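Halocarboxylic acid dehalogenase DehI (Pseudomonas putida, PDB 3BJX) probably catalyses the hydrolytic removal of halide from small 2-haloalkanoic acids, as a group I haloacid dehalogenase. Local coordinates at residues Y38-L43 / L66-S71; R42-V47 / A74-Y79; T59-L64 / P267-G272; L139-Q144 / L246-P251. All blocks are in the same frame, centred on the assembly; numbering follows the deposited sequence.

Contact 1: residues Y38-L43 / L66-S71; sequences YEDIRL and LAWRRS. With SO4 (sulfate ion), chain G.
W68 of helix 63-71 meets D40 and I41 of helix 32-45, a helix-helix packing within the mainly helical DehI fold. The backbones come nearest at I41 and W68, whose CA atoms lie 7.6 Å apart. Two neighbouring residues use different parts of the indole. At the ring edge, W68 NE1 donates to D40 OD2 at 3.0 Å. This bond is nearly straight, with an N-H...O angle of 165°, and the acceptor lies close to the indole plane. The carboxylate, in contrast, is met from above its own plane, and the two planes stand 81° apart. Over one ring face, I41 CG1 makes a CH-pi contact, 3.6 Å from the centroid of the six-membered ring. W68 carries its CG anti to the backbone N (chi1 173°), and this extends the ring toward helix 32-45. The buried indole N-H is thus satisfied. D40 has a stronger partner in K163, which forms a salt bridge with OD1 and is likely to steady the carboxylate's rotation. T37, T44 and L45 add further packing around W68, while Y132 of helix 112-143 touches I41. Away from the tryptophan, R69 and R70 hold a sulfate, probably from the crystallisation liquor. R69 NH1 bonds its O1 at 3.0 Å and R70 NH1 its O4 at 3.1 Å. Within the same helix, S71 OG donates to A67 O at 2.8 Å.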
loop_
_atom_site.group_PDB
_atom_site.type_symbol
_atom_site.label_atom_id
_atom_site.label_comp_id
_atom_site.label_asym_id
_atom_site.label_seq_id
_atom_site.Cartn_x
_atom_site.Cartn_y
_atom_site.Cartn_z
ATOM N N TYR A 38 17.266 11.120 -13.250
ATOM C CA TYR A 38 16.248 12.156 -12.993
ATOM C C TYR A 38 15.926 12.990 -14.224
ATOM O O TYR A 38 14.766 13.124 -14.601
ATOM C CB TYR A 38 16.718 13.099 -11.871
ATOM C CG TYR A 38 16.420 12.639 -10.451
ATOM C CD1 TYR A 38 16.111 13.571 -9.447
ATOM C CD2 TYR A 38 16.461 11.280 -10.106
ATOM C CE1 TYR A 38 15.871 13.157 -8.144
ATOM C CE2 TYR A 38 16.198 10.858 -8.810
ATOM C CZ TYR A 38 15.909 11.785 -7.835
ATOM O OH TYR A 38 15.649 11.346 -6.554
ATOM N N GLU A 39 16.954 13.567 -14.829
ATOM C CA GLU A 39 16.815 14.366 -16.048
ATOM C C GLU A 39 16.230 13.537 -17.176
ATOM O O GLU A 39 15.327 13.999 -17.880
ATOM C CB GLU A 39 18.168 14.927 -16.464
ATOM C CG GLU A 39 18.203 15.563 -17.857
ATOM C CD GLU A 39 17.636 16.975 -17.915
ATOM O OE1 GLU A 39 17.158 17.514 -16.875
ATOM O OE2 GLU A 39 17.676 17.556 -19.025
ATOM N N ASP A 40 16.728 12.311 -17.331
ATOM C CA ASP A 40 16.229 11.409 -18.364
ATOM C C ASP A 40 14.766 11.019 -18.154
ATOM O O ASP A 40 14.004 10.956 -19.125
ATOM C CB ASP A 40 17.097 10.157 -18.501
ATOM C CG ASP A 40 16.886 9.478 -19.822
ATOM O OD1 ASP A 40 16.677 10.214 -20.813
ATOM O OD2 ASP A 40 16.896 8.239 -19.893
ATOM N N ILE A 41 14.372 10.764 -16.903
ATOM C CA ILE A 41 12.950 10.518 -16.570
ATOM C C ILE A 41 12.081 11.678 -17.068
ATOM O O ILE A 41 11.125 11.457 -17.769
ATOM C CB ILE A 41 12.723 10.212 -15.050
ATOM C CG1 ILE A 41 13.127 8.767 -14.721
ATOM C CG2 ILE A 41 11.277 10.417 -14.639
ATOM C CD1 ILE A 41 13.351 8.513 -13.246
ATOM N N ARG A 42 12.473 12.915 -16.765
ATOM C CA ARG A 42 11.716 14.108 -17.162
ATOM C C ARG A 42 11.637 14.342 -18.679
ATOM O O ARG A 42 10.598 14.733 -19.173
ATOM C CB ARG A 42 12.277 15.349 -16.474
ATOM C CG ARG A 42 12.176 15.365 -14.950
ATOM C CD ARG A 42 12.565 16.761 -14.407
ATOM N NE ARG A 42 13.988 17.033 -14.599
ATOM C CZ ARG A 42 14.919 16.895 -13.659
ATOM N NH1 ARG A 42 14.587 16.532 -12.425
ATOM N NH2 ARG A 42 16.182 17.138 -13.950
ATOM N N LEU A 43 12.722 14.100 -19.411
ATOM C CA LEU A 43 12.746 14.310 -20.862
ATOM C C LEU A 43 12.008 13.199 -21.568
ATOM O O LEU A 43 11.379 13.424 -22.576
ATOM C CB LEU A 43 14.194 14.403 -21.397
ATOM C CG LEU A 43 15.104 15.609 -21.054
ATOM C CD1 LEU A 43 16.611 15.298 -21.190
ATOM C CD2 LEU A 43 14.755 16.852 -21.869
ATOM N N LEU A 66 18.812 1.459 -12.749
ATOM C CA LEU A 66 18.607 0.207 -13.457
ATOM C C LEU A 66 17.151 0.049 -13.868
ATOM O O LEU A 66 16.871 -0.132 -15.050
ATOM C CB LEU A 66 19.060 -0.983 -12.608
ATOM C CG LEU A 66 18.706 -2.377 -13.141
ATOM C CD1 LEU A 66 19.645 -2.835 -14.256
ATOM C CD2 LEU A 66 18.690 -3.367 -11.985
ATOM N N ALA A 67 16.235 0.130 -12.894
ATOM C CA ALA A 67 14.795 0.098 -13.147
ATOM C C ALA A 67 14.343 1.053 -14.253
ATOM O O ALA A 67 13.585 0.671 -15.145
ATOM C CB ALA A 67 14.028 0.364 -11.882
ATOM N N TRP A 68 14.807 2.289 -14.224
ATOM C CA TRP A 68 14.457 3.216 -15.305
ATOM C C TRP A 68 15.017 2.817 -16.683
ATOM O O TRP A 68 14.326 2.932 -17.701
ATOM C CB TRP A 68 14.877 4.646 -14.956
ATOM C CG TRP A 68 14.684 5.574 -16.090
ATOM C CD1 TRP A 68 15.651 6.207 -16.800
ATOM C CD2 TRP A 68 13.432 5.945 -16.687
ATOM N NE1 TRP A 68 15.080 6.965 -17.806
ATOM C CE2 TRP A 68 13.718 6.821 -17.746
ATOM C CE3 TRP A 68 12.093 5.631 -16.417
ATOM C CZ2 TRP A 68 12.723 7.387 -18.520
ATOM C CZ3 TRP A 68 11.116 6.187 -17.202
ATOM C CH2 TRP A 68 11.432 7.053 -18.234
ATOM N N ARG A 69 16.264 2.346 -16.706
ATOM C CA ARG A 69 16.950 1.928 -17.932
ATOM C C ARG A 69 16.186 0.812 -18.661
ATOM O O ARG A 69 16.201 0.727 -19.886
ATOM C CB ARG A 69 18.364 1.473 -17.566
ATOM C CG ARG A 69 19.224 0.894 -18.700
ATOM C CD ARG A 69 20.582 0.414 -18.175
ATOM N NE ARG A 69 21.133 1.360 -17.204
ATOM C CZ ARG A 69 21.596 1.042 -15.995
ATOM N NH1 ARG A 69 21.633 -0.222 -15.577
ATOM N NH2 ARG A 69 22.051 2.007 -15.206
ATOM N N ARG A 70 15.500 -0.021 -17.897
ATOM C CA ARG A 70 14.802 -1.173 -18.442
ATOM C C ARG A 70 13.342 -0.865 -18.852
ATOM O O ARG A 70 12.723 -1.643 -19.579
ATOM C CB ARG A 70 14.865 -2.321 -17.434
ATOM C CG ARG A 70 16.247 -2.500 -16.822
ATOM C CD ARG A 70 17.113 -3.416 -17.658
ATOM N NE ARG A 70 16.719 -4.776 -17.354
ATOM C CZ ARG A 70 17.477 -5.685 -16.760
ATOM N NH1 ARG A 70 18.744 -5.442 -16.435
ATOM N NH2 ARG A 70 16.945 -6.869 -16.521
ATOM N N SER A 71 12.828 0.281 -18.411
ATOM C CA SER A 71 11.452 0.690 -18.656
ATOM C C SER A 71 11.340 1.867 -19.628
ATOM O O SER A 71 10.271 2.122 -20.169
ATOM C CB SER A 71 10.783 1.076 -17.326
ATOM O OG SER A 71 11.053 0.124 -16.309
HETATM S S SO4 G . 21.651 -3.691 -17.902
HETATM O O1 SO4 G . 22.293 -2.493 -17.364
HETATM O O2 SO4 G . 22.320 -4.106 -19.137
HETATM O O3 SO4 G . 21.706 -4.764 -16.907
HETATM O O4 SO4 G . 20.255 -3.376 -18.202
#

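Contact 2: residues R42-V47 / A74-Y79; sequences RLTLRV and ALITRY
T44 and I76 mark the closest backbone approach, with their CA atoms 6.5 Å apart, where the C-terminal end of helix 32-45 passes the connection leading into helix 78-90. Just past the first helix, R46 takes positive phi (57°). V47 N reaches back to R42 O at 3.0 Å, the six-to-one bond also found in Schellman motifs. No hydrogen bond crosses the contact; it is apolar packing in two patches. In the first, the CG2 branch of I76 presses on T44. It lies 3.3 Å from T44 O and 3.4 Å from T44 CG2, tighter than usual for two methyl groups. T44 turns CG2 to this contact because OG1 sits beside its own backbone N (chi1 -58°), from where it bonds D40 O one turn back. In the second patch, L45 CD2 rests on L75, 3.9 Å from CB and 4.1 Å from CD1. L45 and L75 are both buried, and W68 of helix 63-71 also touches L75. Helix 112-143 closes this side, with Y132 against L45 and L135 against L75. K131 of the same helix bonds L45 O near the helix end. Beyond the packed residues, T77 is the N-cap of helix 78-90. Its OG1 bonds the backbone N of A80 and also donates to A74 O at 2.9 Å.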
loop_
_atom_site.group_PDB
_atom_site.type_symbol
_atom_site.label_atom_id
_atom_site.label_comp_id
_atom_site.label_asym_id
_atom_site.label_seq_id
_atom_site.Cartn_x
_atom_site.Cartn_y
_atom_site.Cartn_z
ATOM N N ARG A 42 12.473 12.915 -16.765
ATOM C CA ARG A 42 11.716 14.108 -17.162
ATOM C C ARG A 42 11.637 14.342 -18.679
ATOM O O ARG A 42 10.598 14.733 -19.173
ATOM C CB ARG A 42 12.277 15.349 -16.474
ATOM C CG ARG A 42 12.176 15.365 -14.950
ATOM C CD ARG A 42 12.565 16.761 -14.407
ATOM N NE ARG A 42 13.988 17.033 -14.599
ATOM C CZ ARG A 42 14.919 16.895 -13.659
ATOM N NH1 ARG A 42 14.587 16.532 -12.425
ATOM N NH2 ARG A 42 16.182 17.138 -13.950
ATOM N N LEU A 43 12.722 14.100 -19.411
ATOM C CA LEU A 43 12.746 14.310 -20.862
ATOM C C LEU A 43 12.008 13.199 -21.568
ATOM O O LEU A 43 11.379 13.424 -22.576
ATOM C CB LEU A 43 14.194 14.403 -21.397
ATOM C CG LEU A 43 15.104 15.609 -21.054
ATOM C CD1 LEU A 43 16.611 15.298 -21.190
ATOM C CD2 LEU A 43 14.755 16.852 -21.869
ATOM N N THR A 44 12.074 11.994 -21.025
ATOM C CA THR A 44 11.441 10.813 -21.636
ATOM C C THR A 44 9.930 10.815 -21.400
ATOM O O THR A 44 9.141 10.513 -22.324
ATOM C CB THR A 44 12.049 9.508 -21.076
ATOM O OG1 THR A 44 13.456 9.497 -21.326
ATOM C CG2 THR A 44 11.399 8.249 -21.699
ATOM N N LEU A 45 9.530 11.159 -20.170
ATOM C CA LEU A 45 8.110 11.315 -19.853
ATOM C C LEU A 45 7.494 12.686 -20.216
ATOM O O LEU A 45 6.277 12.836 -20.139
ATOM C CB LEU A 45 7.819 10.905 -18.394
ATOM C CG LEU A 45 8.236 9.476 -18.002
ATOM C CD1 LEU A 45 7.824 9.135 -16.600
ATOM C CD2 LEU A 45 7.687 8.415 -18.984
ATOM N N ARG A 46 8.318 13.666 -20.639
ATOM C CA ARG A 46 7.849 15.042 -20.980
ATOM C C ARG A 46 7.119 15.654 -19.784
ATOM O O ARG A 46 5.961 16.078 -19.878
ATOM C CB ARG A 46 6.946 15.108 -22.244
ATOM C CG ARG A 46 7.328 14.182 -23.417
ATOM C CD ARG A 46 6.145 13.963 -24.371
ATOM N NE ARG A 46 5.908 15.165 -25.155
ATOM C CZ ARG A 46 4.782 15.888 -25.166
ATOM N NH1 ARG A 46 3.707 15.531 -24.454
ATOM N NH2 ARG A 46 4.726 16.981 -25.926
ATOM N N VAL A 47 7.824 15.678 -18.653
ATOM C CA VAL A 47 7.301 16.187 -17.389
ATOM C C VAL A 47 8.366 17.048 -16.706
ATOM O O VAL A 47 9.567 16.794 -16.856
ATOM C CB VAL A 47 6.856 15.026 -16.431
ATOM C CG1 VAL A 47 5.616 14.297 -16.970
ATOM C CG2 VAL A 47 7.988 14.046 -16.164
ATOM N N ALA A 74 9.899 1.554 -23.287
ATOM C CA ALA A 74 8.531 1.117 -23.301
ATOM C C ALA A 74 7.627 2.311 -22.978
ATOM O O ALA A 74 6.487 2.406 -23.446
ATOM C CB ALA A 74 8.362 0.012 -22.273
ATOM N N LEU A 75 8.150 3.242 -22.191
ATOM C CA LEU A 75 7.347 4.357 -21.747
ATOM C C LEU A 75 7.358 5.526 -22.728
ATOM O O LEU A 75 6.713 6.547 -22.484
ATOM C CB LEU A 75 7.729 4.787 -20.321
ATOM C CG LEU A 75 7.668 3.773 -19.174
ATOM C CD1 LEU A 75 7.969 4.511 -17.917
ATOM C CD2 LEU A 75 6.332 3.087 -19.033
ATOM N N ILE A 76 8.081 5.391 -23.833
ATOM C CA ILE A 76 7.980 6.397 -24.904
ATOM C C ILE A 76 7.208 5.913 -26.122
ATOM O O ILE A 76 7.182 6.586 -27.148
ATOM C CB ILE A 76 9.334 6.920 -25.396
ATOM C CG1 ILE A 76 10.398 5.852 -25.253
ATOM C CG2 ILE A 76 9.700 8.188 -24.667
ATOM C CD1 ILE A 76 11.080 5.505 -26.555
ATOM N N THR A 77 6.593 4.747 -26.004
ATOM C CA THR A 77 5.785 4.209 -27.064
ATOM C C THR A 77 4.460 4.958 -27.101
ATOM O O THR A 77 3.990 5.453 -26.063
ATOM C CB THR A 77 5.554 2.678 -26.899
ATOM O OG1 THR A 77 4.715 2.425 -25.769
ATOM C CG2 THR A 77 6.876 1.934 -26.722
ATOM N N ARG A 78 3.888 5.077 -28.303
ATOM C CA ARG A 78 2.527 5.526 -28.476
ATOM C C ARG A 78 1.574 4.729 -27.574
ATOM O O ARG A 78 0.651 5.299 -27.004
ATOM C CB ARG A 78 2.120 5.424 -29.950
ATOM C CG ARG A 78 0.628 5.654 -30.269
ATOM C CD ARG A 78 0.148 7.093 -30.030
ATOM N NE ARG A 78 0.945 8.039 -30.806
ATOM C CZ ARG A 78 1.174 9.304 -30.469
ATOM N NH1 ARG A 78 0.675 9.796 -29.355
ATOM N NH2 ARG A 78 1.936 10.062 -31.248
ATOM N N TYR A 79 1.805 3.421 -27.453
ATOM C CA TYR A 79 1.054 2.580 -26.526
ATOM C C TYR A 79 1.025 3.200 -25.135
ATOM O O TYR A 79 -0.058 3.442 -24.605
ATOM C CB TYR A 79 1.594 1.134 -26.468
ATOM C CG TYR A 79 0.801 0.223 -25.526
ATOM C CD1 TYR A 79 -0.026 -0.777 -26.019
ATOM C CD2 TYR A 79 0.876 0.382 -24.128
ATOM C CE1 TYR A 79 -0.771 -1.621 -25.136
ATOM C CE2 TYR A 79 0.154 -0.443 -23.249
ATOM C CZ TYR A 79 -0.666 -1.439 -23.760
ATOM O OH TYR A 79 -1.373 -2.236 -22.894
#

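Contact 3: residues T59-L64 / P267-G272; sequences TFPGYL and PNELAG
E269 OE1 takes a hydrogen bond from the backbone N of T266, just ahead of helix 267-299, as the glutamate does in a capping box. The other oxygen, OE2, lies against the P61 ring, 3.5 Å from P61 CD. The glutamate chain runs extended beyond CG and crosses the proline at about a right angle. F60 makes the deeper part of the contact. Its ring meets the first turns of helix 267-299 obliquely, with CE1 3.4 Å from E269 O and CZ 3.7 Å from G272 C. F60 CG stands anti to its carbonyl carbon (chi1 -70°), and this brings CE1 and CZ to the helix backbone. G272 has no side chain, which matters here, because a CB would point at the ring. F60 also packs on N268 of the second subunit. Replacing F60 by an alanine would probably open a gap beside E269 and G272 and cost that N268 a packing partner. The backbone at F60 forms a type II beta turn to Y63, with G62 at positive phi (80°). G62 is also the N-cap of helix 63-71. Further along helix 267-299, L273 and V276 pack on F60. At the subunit interface, T59 OG1 bonds N268 ND2 of the second subunit, and the reciprocal bond forms too. This corner therefore joins the start of helix 63-71, the start of helix 267-299 and the neighbouring subunit.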
loop_
_atom_site.group_PDB
_atom_site.type_symbol
_atom_site.label_atom_id
_atom_site.label_comp_id
_atom_site.label_asym_id
_atom_site.label_seq_id
_atom_site.Cartn_x
_atom_site.Cartn_y
_atom_site.Cartn_z
ATOM N N THR A 59 16.396 6.305 -2.984
ATOM C CA THR A 59 17.099 6.035 -1.705
ATOM C C THR A 59 17.487 4.551 -1.512
ATOM O O THR A 59 18.139 4.210 -0.519
ATOM C CB THR A 59 16.301 6.521 -0.466
ATOM O OG1 THR A 59 15.229 5.615 -0.211
ATOM C CG2 THR A 59 15.727 7.881 -0.685
ATOM N N PHE A 60 17.091 3.692 -2.454
ATOM C CA PHE A 60 17.456 2.264 -2.468
ATOM C C PHE A 60 18.689 2.063 -3.352
ATOM O O PHE A 60 18.658 2.392 -4.535
ATOM C CB PHE A 60 16.295 1.405 -2.998
ATOM C CG PHE A 60 15.106 1.323 -2.067
ATOM C CD1 PHE A 60 14.997 0.281 -1.142
ATOM C CD2 PHE A 60 14.100 2.275 -2.114
ATOM C CE1 PHE A 60 13.910 0.208 -0.262
ATOM C CE2 PHE A 60 13.008 2.211 -1.242
ATOM C CZ PHE A 60 12.910 1.168 -0.321
ATOM N N PRO A 61 19.786 1.518 -2.794
ATOM C CA PRO A 61 21.024 1.454 -3.590
ATOM C C PRO A 61 20.870 0.724 -4.924
ATOM O O PRO A 61 20.401 -0.409 -4.962
ATOM C CB PRO A 61 21.996 0.711 -2.673
ATOM C CG PRO A 61 21.484 1.003 -1.290
ATOM C CD PRO A 61 19.978 0.968 -1.440
ATOM N N GLY A 62 21.238 1.414 -5.999
ATOM C CA GLY A 62 21.312 0.878 -7.352
ATOM C C GLY A 62 20.004 0.767 -8.129
ATOM O O GLY A 62 20.016 0.639 -9.363
ATOM N N TYR A 63 18.884 0.796 -7.414
ATOM C CA TYR A 63 17.621 0.364 -8.000
ATOM C C TYR A 63 17.152 1.185 -9.180
ATOM O O TYR A 63 16.982 0.650 -10.276
ATOM C CB TYR A 63 16.494 0.239 -6.956
ATOM C CG TYR A 63 15.184 -0.173 -7.589
ATOM C CD1 TYR A 63 15.062 -1.405 -8.262
ATOM C CD2 TYR A 63 14.074 0.669 -7.545
ATOM C CE1 TYR A 63 13.862 -1.789 -8.874
ATOM C CE2 TYR A 63 12.876 0.305 -8.159
ATOM C CZ TYR A 63 12.770 -0.925 -8.817
ATOM O OH TYR A 63 11.572 -1.269 -9.417
ATOM N N LEU A 64 16.943 2.477 -8.942
ATOM C CA LEU A 64 16.212 3.349 -9.881
ATOM C C LEU A 64 16.947 3.552 -11.205
ATOM O O LEU A 64 16.316 3.522 -12.252
ATOM C CB LEU A 64 15.831 4.698 -9.225
ATOM C CG LEU A 64 15.184 5.751 -10.152
ATOM C CD1 LEU A 64 13.723 5.366 -10.477
ATOM C CD2 LEU A 64 15.260 7.209 -9.634
ATOM N N PRO A 267 17.800 -8.448 1.534
ATOM C CA PRO A 267 16.416 -8.910 1.702
ATOM C C PRO A 267 15.486 -7.808 2.209
ATOM O O PRO A 267 14.412 -7.581 1.646
ATOM C CB PRO A 267 16.556 -10.021 2.757
ATOM C CG PRO A 267 17.906 -10.583 2.491
ATOM C CD PRO A 267 18.757 -9.380 2.167
ATOM N N ASN A 268 15.922 -7.152 3.273
ATOM C CA ASN A 268 15.258 -6.016 3.872
ATOM C C ASN A 268 14.924 -4.933 2.858
ATOM O O ASN A 268 13.794 -4.424 2.825
ATOM C CB ASN A 268 16.178 -5.461 4.955
ATOM C CG ASN A 268 15.540 -4.393 5.771
ATOM O OD1 ASN A 268 16.090 -3.312 5.916
ATOM N ND2 ASN A 268 14.372 -4.685 6.328
ATOM N N GLU A 269 15.903 -4.572 2.032
ATOM C CA GLU A 269 15.704 -3.553 0.992
ATOM C C GLU A 269 14.666 -3.984 -0.041
ATOM O O GLU A 269 13.873 -3.172 -0.503
ATOM C CB GLU A 269 17.025 -3.219 0.301
ATOM C CG GLU A 269 17.886 -2.272 1.122
ATOM C CD GLU A 269 19.336 -2.254 0.700
ATOM O OE1 GLU A 269 19.761 -3.134 -0.061
ATOM O OE2 GLU A 269 20.070 -1.355 1.137
ATOM N N LEU A 270 14.679 -5.269 -0.380
ATOM C CA LEU A 270 13.775 -5.837 -1.375
ATOM C C LEU A 270 12.340 -5.907 -0.873
ATOM O O LEU A 270 11.386 -5.789 -1.665
ATOM C CB LEU A 270 14.251 -7.239 -1.758
ATOM C CG LEU A 270 15.582 -7.321 -2.516
ATOM C CD1 LEU A 270 16.083 -8.736 -2.458
ATOM C CD2 LEU A 270 15.416 -6.875 -3.955
ATOM N N ALA A 271 12.203 -6.108 0.436
ATOM C CA ALA A 271 10.935 -6.066 1.128
ATOM C C ALA A 271 10.393 -4.633 1.198
ATOM O O ALA A 271 9.184 -4.420 1.083
ATOM C CB ALA A 271 11.093 -6.654 2.544
ATOM N N GLY A 272 11.291 -3.663 1.415
ATOM C CA GLY A 272 10.916 -2.247 1.579
ATOM C C GLY A 272 10.562 -1.669 0.228
ATOM O O GLY A 272 9.576 -0.958 0.072
#

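Contact 4: residues L139-Q144 / L246-P251; sequences LSESMQ and LVRGLP
R248 NH2 donates to E141 OE2 at 2.9 Å in a salt bridge that joins the C-terminal ends of helices 112-143 and 230-248. The N-H...O angle is 163°. The oxygen lies near the guanidinium plane, at its edge, but the donor comes in from above the carboxylate plane. The two planes are 50° apart, and the side chains cross at about a right angle. The bend at chi2 (47°) of E141 lets OE2 meet R248 NH2. The strongest partner of E141 is R146, whose NE also bridges to OE2; R244 NE bridges to OE1. R248 in turn gives NH1 to P147 O, while its NE forms a salt bridge with a sulfate, probably from the crystallisation liquor. Apolar contact is slight, with V247 CG2 4.4 Å from E141 CB. Y197 of the second subunit packs on both E141 and R248. A glutamine in place of E141 would probably leave R146, R244 and R248 without their shared counter-charge. Three arginines thus share one buried carboxylate, whose negative charge is likely to offset part of their positive charge and tie two helix ends and R146 together.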
loop_
_atom_site.group_PDB
_atom_site.type_symbol
_atom_site.label_atom_id
_atom_site.label_comp_id
_atom_site.label_asym_id
_atom_site.label_seq_id
_atom_site.Cartn_x
_atom_site.Cartn_y
_atom_site.Cartn_z
ATOM N N LEU A 139 7.094 -1.304 -12.620
ATOM C CA LEU A 139 8.029 -1.608 -11.547
ATOM C C LEU A 139 7.459 -2.495 -10.435
ATOM O O LEU A 139 8.144 -3.380 -9.990
ATOM C CB LEU A 139 8.601 -0.318 -10.954
ATOM C CG LEU A 139 9.386 0.686 -11.820
ATOM C CD1 LEU A 139 10.121 1.662 -10.938
ATOM C CD2 LEU A 139 10.344 0.025 -12.797
ATOM N N SER A 140 6.225 -2.251 -9.979
ATOM C CA SER A 140 5.690 -2.971 -8.839
ATOM C C SER A 140 5.355 -4.388 -9.246
ATOM O O SER A 140 5.648 -5.353 -8.521
ATOM C CB SER A 140 4.445 -2.285 -8.291
ATOM O OG SER A 140 3.873 -3.050 -7.232
ATOM N N GLU A 141 4.754 -4.510 -10.426
ATOM C CA GLU A 141 4.320 -5.798 -10.939
ATOM C C GLU A 141 5.481 -6.785 -11.157
ATOM O O GLU A 141 5.393 -7.965 -10.778
ATOM C CB GLU A 141 3.520 -5.547 -12.218
ATOM C CG GLU A 141 2.323 -6.443 -12.456
ATOM C CD GLU A 141 1.401 -6.617 -11.265
ATOM O OE1 GLU A 141 1.176 -5.670 -10.491
ATOM O OE2 GLU A 141 0.871 -7.731 -11.126
ATOM N N SER A 142 6.578 -6.303 -11.745
ATOM C CA SER A 142 7.765 -7.131 -11.974
ATOM C C SER A 142 8.529 -7.423 -10.671
ATOM O O SER A 142 9.028 -8.544 -10.454
ATOM C CB SER A 142 8.679 -6.518 -13.040
ATOM O OG SER A 142 9.045 -5.185 -12.716
HETATM N N MSE A 143 8.610 -6.412 -9.805
HETATM C CA MSE A 143 9.093 -6.591 -8.438
HETATM C C MSE A 143 8.421 -7.781 -7.769
HETATM O O MSE A 143 9.059 -8.536 -7.046
HETATM C CB MSE A 143 8.827 -5.331 -7.616
HETATM C CG MSE A 143 9.310 -5.389 -6.183
HETATM SE SE MSE A 143 11.222 -5.832 -6.067
HETATM C CE MSE A 143 11.918 -4.496 -7.321
ATOM N N GLN A 144 7.130 -7.948 -8.029
ATOM C CA GLN A 144 6.370 -9.076 -7.490
ATOM C C GLN A 144 6.274 -10.337 -8.399
ATOM O O GLN A 144 5.394 -11.158 -8.211
ATOM C CB GLN A 144 4.984 -8.606 -7.028
ATOM C CG GLN A 144 5.033 -7.618 -5.877
ATOM C CD GLN A 144 3.642 -7.135 -5.510
ATOM O OE1 GLN A 144 2.671 -7.844 -5.734
ATOM N NE2 GLN A 144 3.540 -5.927 -4.944
ATOM N N LEU A 246 -2.861 -2.456 -18.330
ATOM C CA LEU A 246 -2.128 -1.701 -19.317
ATOM C C LEU A 246 -0.646 -2.089 -19.318
ATOM O O LEU A 246 -0.059 -2.200 -20.398
ATOM C CB LEU A 246 -2.351 -0.179 -19.164
ATOM C CG LEU A 246 -3.727 0.281 -19.654
ATOM C CD1 LEU A 246 -4.088 1.642 -19.114
ATOM C CD2 LEU A 246 -3.799 0.277 -21.175
ATOM N N VAL A 247 -0.032 -2.317 -18.148
ATOM C CA VAL A 247 1.397 -2.720 -18.184
ATOM C C VAL A 247 1.645 -4.134 -18.698
ATOM O O VAL A 247 2.723 -4.391 -19.223
ATOM C CB VAL A 247 2.261 -2.402 -16.892
ATOM C CG1 VAL A 247 1.838 -1.093 -16.244
ATOM C CG2 VAL A 247 2.281 -3.573 -15.893
ATOM N N ARG A 248 0.670 -5.036 -18.543
ATOM C CA ARG A 248 0.738 -6.392 -19.106
ATOM C C ARG A 248 0.820 -6.380 -20.614
ATOM O O ARG A 248 1.521 -7.205 -21.195
ATOM C CB ARG A 248 -0.505 -7.208 -18.773
ATOM C CG ARG A 248 -0.618 -7.614 -17.374
ATOM C CD ARG A 248 -0.095 -9.017 -17.075
ATOM N NE ARG A 248 -0.486 -9.285 -15.688
ATOM C CZ ARG A 248 0.174 -8.872 -14.608
ATOM N NH1 ARG A 248 1.327 -8.229 -14.703
ATOM N NH2 ARG A 248 -0.327 -9.122 -13.420
ATOM N N GLY A 249 0.067 -5.454 -21.220
ATOM C CA GLY A 249 -0.071 -5.327 -22.670
ATOM C C GLY A 249 1.017 -4.471 -23.278
ATOM O O GLY A 249 1.023 -4.221 -24.482
ATOM N N LEU A 250 1.960 -4.019 -22.464
ATOM C CA LEU A 250 3.036 -3.191 -22.998
ATOM C C LEU A 250 3.798 -3.967 -24.082
ATOM O O LEU A 250 3.927 -5.199 -23.991
ATOM C CB LEU A 250 3.991 -2.751 -21.892
ATOM C CG LEU A 250 3.745 -1.408 -21.209
ATOM C CD1 LEU A 250 4.624 -1.272 -19.982
ATOM C CD2 LEU A 250 4.034 -0.246 -22.169
ATOM N N PRO A 251 4.262 -3.257 -25.135
ATOM C CA PRO A 251 5.232 -3.883 -26.032
ATOM C C PRO A 251 6.620 -3.848 -25.378
ATOM O O PRO A 251 6.930 -2.916 -24.608
ATOM C CB PRO A 251 5.199 -2.967 -27.268
ATOM C CG PRO A 251 4.794 -1.643 -26.751
ATOM C CD PRO A 251 3.915 -1.884 -25.558
#

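Contacts 1 and 2 are neighbours, with centres 9 Å apart. Both start from helix 32-45 and share R42 and L43, and the W68 ring packs directly against contact 2. Contact 3 uses the start of helix 63-71, whose later turns serve contact 1; their centres are about 17 Å apart, and their segments alternate along the chain. The centre of contact 4 lies about 16 Å from those of contacts 1 and 2, and contact 4 is nested in the loop that contact 3 closes. Y79 OH probably bonds L246 O, joining contacts 2 and 4. Helices 32-45 and 63-71 are thus tied to helices 112-143, 230-248 and 267-299, and contacts 3 and 4 also touch the second subunit.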